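Local coordinates for protein soluble lytic murein transglycosylase (Pseudomonas aeruginosa, PDB 5OHU) that turns over cell-wall peptidoglycan as a lytic transglycosylase, acting both exolytically and endolytically on the glycan strands, at residues T71-L74 with E80-E83; E144-S149 with G168-E173; I442-L447 with I458-Q463; V597-I602 with E606-V611. All blocks are in the same frame, centred on the assembly; numbering follows the deposited sequence.

Interaction 1 of 4, residues T71-L74 with E80-E83; sequences THRL and EEVE
Arg73 reaches across to Glu81 and grips its carboxylate end-on with two nitrogens. Arg73 NH2 donates to Glu81 OE2 at 2.6 Å, at the syn lone pair of that oxygen. Arg73 NH1 donates to Glu81 OE1 at 3.0 Å. Here the donor also comes from the syn side, but 28° out of the carboxylate plane. The two flat groups are twisted 32° apart, yet both oxygens stay near the guanidinium plane. Arg73 starts with CG between its backbone N and carbonyl carbon (chi1 54°), then runs extended to NE. Glu81 is extended too, and the two chains meet at about a right angle. Glu69, on helix 62-72, forms a salt bridge with Arg73 NE and so helps to fix the guanidinium. This polar side is partly exposed. The packed side is small and apolar. Leu74 CD1 touches Val82 CG2 at 4.0 Å, and both residues are buried. Helix 95-108 completes this packing: Leu98 and Arg101 touch Leu74, and Trp102 touches Val82. The whole is an alpha-alpha hairpin of helices 62-72 and 79-88, with Arg73 and Leu74 just past the end of the first, as in the helical superhelix of the Slt70 family.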
loop_
_atom_site.group_PDB
_atom_site.type_symbol
_atom_site.label_atom_id
_atom_site.label_comp_id
_atom_site.label_asym_id
_atom_site.label_seq_id
_atom_site.Cartn_x
_atom_site.Cartn_y
_atom_site.Cartn_z
ATOM N N THR A 71 32.671 6.143 -1.008
ATOM C CA THR A 71 31.752 6.955 -1.799
ATOM C C THR A 71 32.360 8.324 -2.091
ATOM O O THR A 71 32.259 8.836 -3.215
ATOM C CB THR A 71 30.422 7.069 -1.061
ATOM O OG1 THR A 71 29.821 5.774 -1.024
ATOM C CG2 THR A 71 29.457 8.036 -1.775
ATOM N N HIS A 72 33.058 8.896 -1.109
ATOM C CA HIS A 72 33.640 10.219 -1.293
ATOM C C HIS A 72 34.670 10.239 -2.421
ATOM O O HIS A 72 34.717 11.195 -3.198
ATOM C CB HIS A 72 34.272 10.717 0.006
ATOM C CG HIS A 72 34.920 12.055 -0.140
ATOM N ND1 HIS A 72 34.220 13.175 -0.538
ATOM C CD2 HIS A 72 36.208 12.446 0.007
ATOM C CE1 HIS A 72 35.045 14.204 -0.606
ATOM N NE2 HIS A 72 36.257 13.790 -0.281
ATOM N N ARG A 73 35.520 9.211 -2.523
ATOM C CA ARG A 73 36.547 9.186 -3.558
ATOM C C ARG A 73 36.220 8.193 -4.662
ATOM O O ARG A 73 37.117 7.659 -5.321
ATOM C CB ARG A 73 37.923 8.892 -2.963
ATOM C CG ARG A 73 37.998 7.670 -2.131
ATOM C CD ARG A 73 39.448 7.408 -1.734
ATOM N NE ARG A 73 39.525 6.222 -0.896
ATOM C CZ ARG A 73 39.572 4.981 -1.367
ATOM N NH1 ARG A 73 39.577 4.766 -2.679
ATOM N NH2 ARG A 73 39.623 3.959 -0.523
ATOM N N LEU A 74 34.933 7.973 -4.900
ATOM C CA LEU A 74 34.533 6.912 -5.808
ATOM C C LEU A 74 35.009 7.180 -7.235
ATOM O O LEU A 74 35.331 6.238 -7.971
ATOM C CB LEU A 74 33.017 6.746 -5.738
ATOM C CG LEU A 74 32.399 5.734 -6.696
ATOM C CD1 LEU A 74 32.724 4.352 -6.168
ATOM C CD2 LEU A 74 30.906 5.931 -6.728
ATOM N N GLU A 80 38.992 -2.737 -8.866
ATOM C CA GLU A 80 39.325 -3.782 -7.904
ATOM C C GLU A 80 38.769 -3.463 -6.522
ATOM O O GLU A 80 38.155 -4.320 -5.874
ATOM C CB GLU A 80 40.845 -3.963 -7.844
ATOM C CG GLU A 80 41.466 -4.561 -9.114
ATOM C CD GLU A 80 41.540 -3.563 -10.296
ATOM O OE1 GLU A 80 41.376 -2.331 -10.086
ATOM O OE2 GLU A 80 41.796 -4.015 -11.439
ATOM N N GLU A 81 38.983 -2.234 -6.050
ATOM C CA GLU A 81 38.525 -1.886 -4.711
ATOM C C GLU A 81 37.006 -1.875 -4.637
ATOM O O GLU A 81 36.425 -2.418 -3.695
ATOM C CB GLU A 81 39.087 -0.532 -4.286
ATOM C CG GLU A 81 38.837 -0.250 -2.823
ATOM C CD GLU A 81 39.358 1.109 -2.374
ATOM O OE1 GLU A 81 39.954 1.831 -3.206
ATOM O OE2 GLU A 81 39.156 1.449 -1.187
ATOM N N VAL A 82 36.343 -1.258 -5.616
ATOM C CA VAL A 82 34.880 -1.185 -5.584
ATOM C C VAL A 82 34.281 -2.579 -5.667
ATOM O O VAL A 82 33.395 -2.936 -4.884
ATOM C CB VAL A 82 34.340 -0.294 -6.715
ATOM C CG1 VAL A 82 32.813 -0.238 -6.653
ATOM C CG2 VAL A 82 34.926 1.100 -6.628
ATOM N N GLU A 83 34.746 -3.379 -6.629
ATOM C CA GLU A 83 34.242 -4.739 -6.769
ATOM C C GLU A 83 34.409 -5.501 -5.468
ATOM O O GLU A 83 33.485 -6.187 -5.006
ATOM C CB GLU A 83 34.975 -5.449 -7.901
ATOM C CG GLU A 83 34.524 -5.009 -9.274
ATOM C CD GLU A 83 35.425 -5.534 -10.366
ATOM O OE1 GLU A 83 36.428 -6.206 -10.032
ATOM O OE2 GLU A 83 35.135 -5.274 -11.559
#

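Interaction 2 of 4, residues E144-S149 with G168-E173; sequences EGYATS and GLWQGE
Trp170 meets Ser149 with a face and Tyr146 with an edge where helix 142-153 packs on helix 161-172, two successive, hairpin-linked helices of the N-terminal helical superhelix, as in the Slt70 family. Trp170 and Tyr146 form an offset edge-to-face pair. The edge of the indole is turned toward the phenol face, with the planes at 61°. The centroids of the Tyr146 ring and the Trp170 five-membered ring are 5.7 Å apart. Their nearest side-chain atoms are Tyr146 CD1 and Trp170 CD1, at 3.9 Å. Trp170 CG is anti to its backbone N (chi1 -174°), which swings the indole across to the other helix.

Ser149 meets the indole quite differently. Its CB sits over one face, 3.4 Å from the centroid of the Trp170 five-membered ring and only 9° off the ring normal. This is a close CH-pi contact, and both residues are buried. Trp153 also meets the Trp170 ring, and Leu176 touches it from the following loop.

The outer side is polar and only partly buried. The modelled approach of Glu173 to the Tyr146 hydroxyl is too close to be trusted. A salt bridge from Glu173 OE2 to Lys142 gives the carboxylate a sound partner. The disulfide Cys130-Cys163 joins helix 161-172 to helix 126-138, whose Leu137 touches Tyr146. The hydroxyl of Ser149 turns back to its own helix: Ser149 OG donates to Gly145 O at 2.9 Å, on the opposite face of that carbonyl from Ser149 N.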
loop_
_atom_site.group_PDB
_atom_site.type_symbol
_atom_site.label_atom_id
_atom_site.label_comp_id
_atom_site.label_asym_id
_atom_site.label_seq_id
_atom_site.Cartn_x
_atom_site.Cartn_y
_atom_site.Cartn_z
ATOM N N GLU A 144 16.873 -6.451 -28.726
ATOM C CA GLU A 144 16.599 -6.311 -27.304
ATOM C C GLU A 144 16.699 -4.857 -26.859
ATOM O O GLU A 144 15.978 -4.442 -25.946
ATOM C CB GLU A 144 17.545 -7.191 -26.486
ATOM C CG GLU A 144 17.439 -8.681 -26.798
ATOM C CD GLU A 144 18.510 -9.167 -27.766
ATOM O OE1 GLU A 144 18.707 -8.540 -28.830
ATOM O OE2 GLU A 144 19.163 -10.185 -27.451
ATOM N N GLY A 145 17.579 -4.078 -27.492
ATOM C CA GLY A 145 17.708 -2.672 -27.140
ATOM C C GLY A 145 16.507 -1.853 -27.571
ATOM O O GLY A 145 16.081 -0.935 -26.861
ATOM N N TYR A 146 15.949 -2.170 -28.743
ATOM C CA TYR A 146 14.674 -1.587 -29.143
ATOM C C TYR A 146 13.585 -1.935 -28.134
ATOM O O TYR A 146 12.814 -1.068 -27.706
ATOM C CB TYR A 146 14.290 -2.057 -30.551
ATOM C CG TYR A 146 15.190 -1.549 -31.675
ATOM C CD1 TYR A 146 16.268 -0.718 -31.414
ATOM C CD2 TYR A 146 14.941 -1.887 -32.998
ATOM C CE1 TYR A 146 17.076 -0.251 -32.426
ATOM C CE2 TYR A 146 15.743 -1.425 -34.021
ATOM C CZ TYR A 146 16.815 -0.606 -33.728
ATOM O OH TYR A 146 17.634 -0.134 -34.734
ATOM N N ALA A 147 13.524 -3.193 -27.707
ATOM C CA ALA A 147 12.499 -3.551 -26.738
ATOM C C ALA A 147 12.727 -2.862 -25.400
ATOM O O ALA A 147 11.765 -2.562 -24.688
ATOM C CB ALA A 147 12.445 -5.061 -26.551
ATOM N N THR A 148 13.980 -2.601 -25.032
ATOM C CA THR A 148 14.219 -1.858 -23.801
ATOM C C THR A 148 13.798 -0.401 -23.954
ATOM O O THR A 148 13.170 0.168 -23.054
ATOM C CB THR A 148 15.693 -1.945 -23.404
ATOM O OG1 THR A 148 16.075 -3.319 -23.292
ATOM C CG2 THR A 148 15.936 -1.238 -22.065
ATOM N N SER A 149 14.143 0.213 -25.088
ATOM C CA SER A 149 13.744 1.590 -25.355
ATOM C C SER A 149 12.230 1.756 -25.279
ATOM O O SER A 149 11.725 2.653 -24.593
ATOM C CB SER A 149 14.248 2.024 -26.734
ATOM O OG SER A 149 15.646 1.902 -26.831
ATOM N N GLY A 168 16.988 9.097 -27.935
ATOM C CA GLY A 168 17.703 9.681 -29.063
ATOM C C GLY A 168 18.322 8.642 -29.981
ATOM O O GLY A 168 18.215 8.735 -31.207
ATOM N N LEU A 169 19.008 7.650 -29.409
ATOM C CA LEU A 169 19.575 6.600 -30.252
ATOM C C LEU A 169 18.475 5.827 -30.955
ATOM O O LEU A 169 18.581 5.504 -32.144
ATOM C CB LEU A 169 20.428 5.649 -29.424
ATOM C CG LEU A 169 21.669 6.277 -28.819
ATOM C CD1 LEU A 169 22.274 5.291 -27.827
ATOM C CD2 LEU A 169 22.656 6.635 -29.926
ATOM N N TRP A 170 17.408 5.536 -30.218
ATOM C CA TRP A 170 16.280 4.776 -30.738
ATOM C C TRP A 170 15.571 5.544 -31.849
ATOM O O TRP A 170 15.265 4.991 -32.909
ATOM C CB TRP A 170 15.362 4.493 -29.555
ATOM C CG TRP A 170 14.197 3.637 -29.740
ATOM C CD1 TRP A 170 14.169 2.361 -30.225
ATOM C CD2 TRP A 170 12.867 3.948 -29.329
ATOM N NE1 TRP A 170 12.884 1.872 -30.169
ATOM C CE2 TRP A 170 12.067 2.833 -29.629
ATOM C CE3 TRP A 170 12.268 5.080 -28.760
ATOM C CZ2 TRP A 170 10.696 2.811 -29.379
ATOM C CZ3 TRP A 170 10.911 5.055 -28.506
ATOM C CH2 TRP A 170 10.139 3.923 -28.811
ATOM N N GLN A 171 15.314 6.832 -31.622
ATOM C CA GLN A 171 14.774 7.688 -32.674
ATOM C C GLN A 171 15.728 7.781 -33.862
ATOM O O GLN A 171 15.290 7.803 -35.016
ATOM C CB GLN A 171 14.490 9.076 -32.104
ATOM C CG GLN A 171 13.974 10.088 -33.105
ATOM C CD GLN A 171 13.780 11.448 -32.474
ATOM O OE1 GLN A 171 14.603 11.898 -31.675
ATOM N NE2 GLN A 171 12.675 12.104 -32.811
ATOM N N GLY A 172 17.034 7.851 -33.597
ATOM C CA GLY A 172 18.001 7.923 -34.677
ATOM C C GLY A 172 17.990 6.696 -35.564
ATOM O O GLY A 172 18.339 6.774 -36.742
ATOM N N GLU A 173 17.593 5.549 -35.021
ATOM C CA GLU A 173 17.494 4.329 -35.805
ATOM C C GLU A 173 16.078 4.086 -36.312
ATOM O O GLU A 173 15.731 2.947 -36.645
ATOM C CB GLU A 173 18.006 3.143 -34.992
ATOM C CG GLU A 173 19.450 3.340 -34.551
ATOM C CD GLU A 173 20.077 2.082 -33.999
ATOM O OE1 GLU A 173 19.544 0.988 -34.277
ATOM O OE2 GLU A 173 21.100 2.191 -33.283
#

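Interaction 3 of 4, residues I442-L447 with I458-Q463; sequences IAQARL and IRSISQ
Ser460 OG is held by several groups between helices 438-450 and 454-463. It donates to Gln444 OE1 at 2.7 Å. The hydroxyl stands above the amide plane, 40° out of it, and so is not on a lone pair. Water 1 donates to Ser460 OG at 2.6 Å and makes a weak bond of 3.1 Å to Gln444 O. Pro456 O, one turn back, is at most a weak second acceptor for the same hydroxyl. Gln444 reaches the hydroxyl with an extended chain whose CG is anti to the backbone N (chi1 -160°). Its other amide atom, NE2, bonds to Trp429 O of helix 422-433, which helps to fix the rotation of the amide.

Beside this polar cluster the packing is apolar. Ala445 CB lies 3.8 Å from Ile461 CB, and Ile472 touches both residues. Ala445 and Ser460 are small, and their CA atoms come within 5.2 Å. The segment axes approach to 7.8 Å at 161°, nearly antiparallel. This is a helical hairpin of the TPR-like L domain. The buried Ser460 hydroxyl donates to Gln444 OE1 and accepts from water, while Trp429 O takes NE2, so these polar groups are paired within a close, small-residue interface.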
loop_
_atom_site.group_PDB
_atom_site.type_symbol
_atom_site.label_atom_id
_atom_site.label_comp_id
_atom_site.label_asym_id
_atom_site.label_seq_id
_atom_site.Cartn_x
_atom_site.Cartn_y
_atom_site.Cartn_z
ATOM N N ILE A 442 10.218 -15.437 11.850
ATOM C CA ILE A 442 9.635 -15.667 13.166
ATOM C C ILE A 442 10.662 -15.390 14.260
ATOM O O ILE A 442 10.362 -14.723 15.259
ATOM C CB ILE A 442 9.068 -17.100 13.249
ATOM C CG1 ILE A 442 7.740 -17.199 12.484
ATOM C CG2 ILE A 442 8.881 -17.524 14.690
ATOM C CD1 ILE A 442 7.367 -18.602 12.083
ATOM N N ALA A 443 11.895 -15.871 14.076
ATOM C CA ALA A 443 12.949 -15.578 15.041
ATOM C C ALA A 443 13.199 -14.077 15.150
ATOM O O ALA A 443 13.353 -13.546 16.258
ATOM C CB ALA A 443 14.233 -16.312 14.657
ATOM N N GLN A 444 13.228 -13.374 14.011
ATOM C CA GLN A 444 13.412 -11.927 14.040
ATOM C C GLN A 444 12.272 -11.245 14.791
ATOM O O GLN A 444 12.495 -10.272 15.527
ATOM C CB GLN A 444 13.514 -11.379 12.617
ATOM C CG GLN A 444 14.168 -10.012 12.524
ATOM C CD GLN A 444 13.923 -9.340 11.193
ATOM O OE1 GLN A 444 12.848 -9.478 10.612
ATOM N NE2 GLN A 444 14.921 -8.608 10.694
ATOM N N ALA A 445 11.043 -11.746 14.615
ATOM C CA ALA A 445 9.904 -11.188 15.336
ATOM C C ALA A 445 10.104 -11.288 16.843
ATOM O O ALA A 445 9.819 -10.332 17.578
ATOM C CB ALA A 445 8.610 -11.894 14.919
ATOM N N ARG A 446 10.606 -12.428 17.323
ATOM C CA ARG A 446 10.837 -12.575 18.758
ATOM C C ARG A 446 11.909 -11.612 19.247
ATOM O O ARG A 446 11.768 -11.015 20.320
ATOM C CB ARG A 446 11.220 -14.015 19.101
ATOM C CG ARG A 446 11.225 -14.314 20.607
ATOM C CD ARG A 446 9.816 -14.235 21.204
ATOM N NE ARG A 446 9.819 -13.746 22.583
ATOM C CZ ARG A 446 9.926 -14.524 23.655
ATOM N NH1 ARG A 446 10.041 -15.837 23.516
ATOM N NH2 ARG A 446 9.922 -13.988 24.870
ATOM N N LEU A 447 12.987 -11.446 18.472
ATOM C CA LEU A 447 14.090 -10.584 18.893
ATOM C C LEU A 447 13.640 -9.134 18.997
ATOM O O LEU A 447 13.970 -8.437 19.963
ATOM C CB LEU A 447 15.269 -10.719 17.922
ATOM C CG LEU A 447 16.100 -12.009 17.980
ATOM C CD1 LEU A 447 16.997 -12.135 16.757
ATOM C CD2 LEU A 447 16.941 -12.077 19.252
ATOM N N ILE A 458 5.737 -6.928 14.797
ATOM C CA ILE A 458 4.481 -7.156 14.081
ATOM C C ILE A 458 4.740 -7.320 12.587
ATOM O O ILE A 458 4.171 -8.203 11.932
ATOM C CB ILE A 458 3.502 -5.996 14.358
ATOM C CG1 ILE A 458 2.927 -6.093 15.782
ATOM C CG2 ILE A 458 2.396 -5.936 13.283
ATOM C CD1 ILE A 458 2.315 -4.794 16.292
ATOM N N ARG A 459 5.603 -6.468 12.027
ATOM C CA ARG A 459 5.926 -6.543 10.605
ATOM C C ARG A 459 6.538 -7.898 10.241
ATOM O O ARG A 459 6.139 -8.527 9.257
ATOM C CB ARG A 459 6.861 -5.388 10.245
ATOM C CG ARG A 459 7.198 -5.241 8.783
ATOM C CD ARG A 459 8.062 -4.004 8.594
ATOM N NE ARG A 459 8.732 -3.975 7.299
ATOM C CZ ARG A 459 8.253 -3.364 6.222
ATOM N NH1 ARG A 459 7.090 -2.724 6.279
ATOM N NH2 ARG A 459 8.938 -3.392 5.085
ATOM N N SER A 460 7.485 -8.382 11.048
ATOM C CA SER A 460 8.145 -9.647 10.730
ATOM C C SER A 460 7.176 -10.816 10.835
ATOM O O SER A 460 7.091 -11.652 9.928
ATOM C CB SER A 460 9.340 -9.871 11.658
ATOM O OG SER A 460 10.361 -8.933 11.404
ATOM N N ILE A 461 6.453 -10.902 11.954
ATOM C CA ILE A 461 5.552 -12.024 12.179
ATOM C C ILE A 461 4.426 -12.021 11.156
ATOM O O ILE A 461 3.882 -13.078 10.817
ATOM C CB ILE A 461 5.015 -11.995 13.625
ATOM C CG1 ILE A 461 4.409 -13.342 13.990
ATOM C CG2 ILE A 461 3.978 -10.896 13.825
ATOM C CD1 ILE A 461 5.247 -14.090 14.979
ATOM N N SER A 462 4.069 -10.844 10.634
ATOM C CA SER A 462 3.060 -10.795 9.583
ATOM C C SER A 462 3.620 -11.295 8.259
ATOM O O SER A 462 2.936 -12.025 7.532
ATOM C CB SER A 462 2.507 -9.376 9.450
ATOM O OG SER A 462 1.871 -8.996 10.661
ATOM N N GLN A 463 4.862 -10.926 7.928
ATOM C CA GLN A 463 5.485 -11.482 6.729
ATOM C C GLN A 463 5.541 -12.998 6.813
ATOM O O GLN A 463 5.309 -13.696 5.818
ATOM C CB GLN A 463 6.896 -10.925 6.534
ATOM C CG GLN A 463 7.006 -9.442 6.232
ATOM C CD GLN A 463 8.464 -8.978 6.185
ATOM O OE1 GLN A 463 8.886 -8.116 6.962
ATOM N NE2 GLN A 463 9.239 -9.562 5.277
HETATM O O HOH W 1 10.942 -8.271 13.806
#

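Interaction 4 of 4, residues V597-I602 with E606-V611; sequences VWIETI and ETRQYV
The guanidinium of Arg608 has Glu600 O at its edge, near its plane, and Ile602 O in an oblique position. Ile602 CG1 lies over one face of the Trp598 indole, toward its rim. Arg608 NE donates to Glu600 O at 3.1 Å, with an N-H...O angle of 142°. NE stands above the Glu600 carbonyl plane, 54° out of it, and the oxygen is somewhat tilted from the guanidinium plane. The bond from Arg608 NH2 to Glu600 O is weak, at 3.3 Å. The Glu600 carboxylate is nearly parallel to the guanidinium, but well out of its plane. Glu600 OE2 and Arg608 NE are 3.8 Å apart, a long pairing of charges alone. Stronger partners lie outside: Asp605 for Arg608, Tyr375 and Arg315 for Glu600. A bend in the Arg608 chain (chi3 -49°) brings NE to the end of helix 595-600.

The two segments form a tight helical hairpin in the C-terminal part, which carries the lysozyme-like SLT domain. Trp312 of helix 307-319 touches Arg608. Beside the polar groups, Ile602 CG2 rests 3.9 Å from Thr607 CB, the two side chains crossing at about a right angle. Ile599 CG1 meets Val611 CG1 at 4.0 Å.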
loop_
_atom_site.group_PDB
_atom_site.type_symbol
_atom_site.label_atom_id
_atom_site.label_comp_id
_atom_site.label_asym_id
_atom_site.label_seq_id
_atom_site.Cartn_x
_atom_site.Cartn_y
_atom_site.Cartn_z
ATOM N N VAL A 597 -23.095 -6.253 5.604
ATOM C CA VAL A 597 -23.276 -5.714 4.260
ATOM C C VAL A 597 -22.674 -4.313 4.158
ATOM O O VAL A 597 -21.983 -3.980 3.185
ATOM C CB VAL A 597 -24.769 -5.711 3.872
ATOM C CG1 VAL A 597 -24.970 -4.955 2.527
ATOM C CG2 VAL A 597 -25.315 -7.124 3.764
ATOM N N TRP A 598 -22.948 -3.460 5.147
ATOM C CA TRP A 598 -22.429 -2.093 5.092
ATOM C C TRP A 598 -20.912 -2.085 5.023
ATOM O O TRP A 598 -20.326 -1.366 4.206
ATOM C CB TRP A 598 -22.895 -1.273 6.294
ATOM C CG TRP A 598 -22.500 0.183 6.126
ATOM C CD1 TRP A 598 -23.170 1.135 5.398
ATOM C CD2 TRP A 598 -21.335 0.839 6.663
ATOM N NE1 TRP A 598 -22.498 2.341 5.461
ATOM C CE2 TRP A 598 -21.379 2.184 6.239
ATOM C CE3 TRP A 598 -20.282 0.426 7.484
ATOM C CZ2 TRP A 598 -20.404 3.108 6.596
ATOM C CZ3 TRP A 598 -19.309 1.350 7.836
ATOM C CH2 TRP A 598 -19.377 2.673 7.386
ATOM N N ILE A 599 -20.256 -2.889 5.865
ATOM C CA ILE A 599 -18.797 -2.946 5.851
ATOM C C ILE A 599 -18.308 -3.441 4.505
ATOM O O ILE A 599 -17.382 -2.873 3.913
ATOM C CB ILE A 599 -18.270 -3.839 6.989
ATOM C CG1 ILE A 599 -18.400 -3.125 8.335
ATOM C CG2 ILE A 599 -16.794 -4.123 6.765
ATOM C CD1 ILE A 599 -18.595 -4.094 9.490
ATOM N N GLU A 600 -18.924 -4.514 4.006
ATOM C CA GLU A 600 -18.476 -5.119 2.762
ATOM C C GLU A 600 -18.596 -4.154 1.590
ATOM O O GLU A 600 -17.823 -4.250 0.627
ATOM C CB GLU A 600 -19.287 -6.378 2.458
ATOM C CG GLU A 600 -18.625 -7.241 1.413
ATOM C CD GLU A 600 -17.205 -7.595 1.804
ATOM O OE1 GLU A 600 -17.035 -8.151 2.934
ATOM O OE2 GLU A 600 -16.273 -7.264 1.019
ATOM N N THR A 601 -19.554 -3.222 1.645
ATOM C CA THR A 601 -19.818 -2.334 0.521
ATOM C C THR A 601 -19.265 -0.940 0.750
ATOM O O THR A 601 -19.658 -0.004 0.050
ATOM C CB THR A 601 -21.316 -2.263 0.203
ATOM O OG1 THR A 601 -22.034 -1.742 1.331
ATOM C CG2 THR A 601 -21.877 -3.662 -0.147
ATOM N N ILE A 602 -18.354 -0.782 1.705
ATOM C CA ILE A 602 -17.619 0.485 1.828
ATOM C C ILE A 602 -16.847 0.744 0.529
ATOM O O ILE A 602 -16.123 -0.146 0.045
ATOM C CB ILE A 602 -16.664 0.427 3.037
ATOM C CG1 ILE A 602 -17.436 0.609 4.348
ATOM C CG2 ILE A 602 -15.564 1.502 2.944
ATOM C CD1 ILE A 602 -16.577 0.271 5.541
ATOM N N GLU A 606 -9.268 0.798 1.476
ATOM C CA GLU A 606 -8.504 1.065 2.687
ATOM C C GLU A 606 -9.419 1.115 3.893
ATOM O O GLU A 606 -9.106 0.557 4.952
ATOM C CB GLU A 606 -7.730 2.380 2.576
ATOM C CG GLU A 606 -7.399 2.941 3.964
ATOM C CD GLU A 606 -6.402 4.079 3.960
ATOM O OE1 GLU A 606 -5.959 4.511 2.874
ATOM O OE2 GLU A 606 -6.061 4.547 5.066
ATOM N N THR A 607 -10.554 1.799 3.758
ATOM C CA THR A 607 -11.408 1.979 4.920
ATOM C C THR A 607 -12.090 0.669 5.300
ATOM O O THR A 607 -12.250 0.368 6.491
ATOM C CB THR A 607 -12.420 3.078 4.649
ATOM O OG1 THR A 607 -11.716 4.270 4.294
ATOM C CG2 THR A 607 -13.238 3.339 5.887
ATOM N N ARG A 608 -12.459 -0.140 4.305
ATOM C CA ARG A 608 -13.065 -1.437 4.608
ATOM C C ARG A 608 -12.114 -2.295 5.432
ATOM O O ARG A 608 -12.499 -2.857 6.468
ATOM C CB ARG A 608 -13.471 -2.167 3.326
ATOM C CG ARG A 608 -13.919 -3.632 3.620
ATOM C CD ARG A 608 -14.044 -4.503 2.375
ATOM N NE ARG A 608 -14.816 -3.816 1.348
ATOM C CZ ARG A 608 -14.316 -3.317 0.221
ATOM N NH1 ARG A 608 -13.016 -3.456 -0.085
ATOM N NH2 ARG A 608 -15.139 -2.697 -0.612
ATOM N N GLN A 609 -10.845 -2.363 5.011
ATOM C CA GLN A 609 -9.872 -3.179 5.731
ATOM C C GLN A 609 -9.547 -2.570 7.088
ATOM O O GLN A 609 -9.377 -3.294 8.076
ATOM C CB GLN A 609 -8.592 -3.336 4.906
ATOM C CG GLN A 609 -7.651 -4.408 5.452
ATOM C CD GLN A 609 -8.298 -5.791 5.424
ATOM O OE1 GLN A 609 -8.796 -6.205 4.387
ATOM N NE2 GLN A 609 -8.318 -6.496 6.570
ATOM N N TYR A 610 -9.434 -1.242 7.147
ATOM C CA TYR A 610 -9.278 -0.561 8.426
ATOM C C TYR A 610 -10.345 -1.007 9.427
ATOM O O TYR A 610 -10.034 -1.452 10.538
ATOM C CB TYR A 610 -9.343 0.952 8.193
ATOM C CG TYR A 610 -9.093 1.783 9.418
ATOM C CD1 TYR A 610 -10.111 2.026 10.338
ATOM C CD2 TYR A 610 -7.832 2.331 9.664
ATOM C CE1 TYR A 610 -9.873 2.791 11.462
ATOM C CE2 TYR A 610 -7.593 3.095 10.783
ATOM C CZ TYR A 610 -8.611 3.326 11.679
ATOM O OH TYR A 610 -8.374 4.103 12.794
ATOM N N VAL A 611 -11.618 -0.879 9.049
ATOM C CA VAL A 611 -12.716 -1.234 9.950
ATOM C C VAL A 611 -12.646 -2.709 10.339
ATOM O O VAL A 611 -12.780 -3.066 11.514
ATOM C CB VAL A 611 -14.067 -0.896 9.285
ATOM C CG1 VAL A 611 -15.212 -1.483 10.087
ATOM C CG2 VAL A 611 -14.227 0.643 9.127
#

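Overall arrangement
The four contacts follow one another along a single, largely helical chain. None touches another. Interactions 1 and 2 lie in the N-terminal helices, with centres 31 Å apart. Interaction 3 is in the L domain, on helices 438-450 and 454-463. Interaction 4 follows in the C-terminal part, with the SLT domain, on helices 595-600 and 605-624. Interactions 3 and 4 are the closest pair, with centres 27 Å apart and nearest atoms about 11 Å apart. Interaction 4 lies across the chain's centre from interactions 1 and 2, 52 Å from interaction 1 between centres. Interactions 1 to 3 each join successive helices, consistent with a superhelical scaffold; interaction 4 pairs helices of the lysozyme-like part.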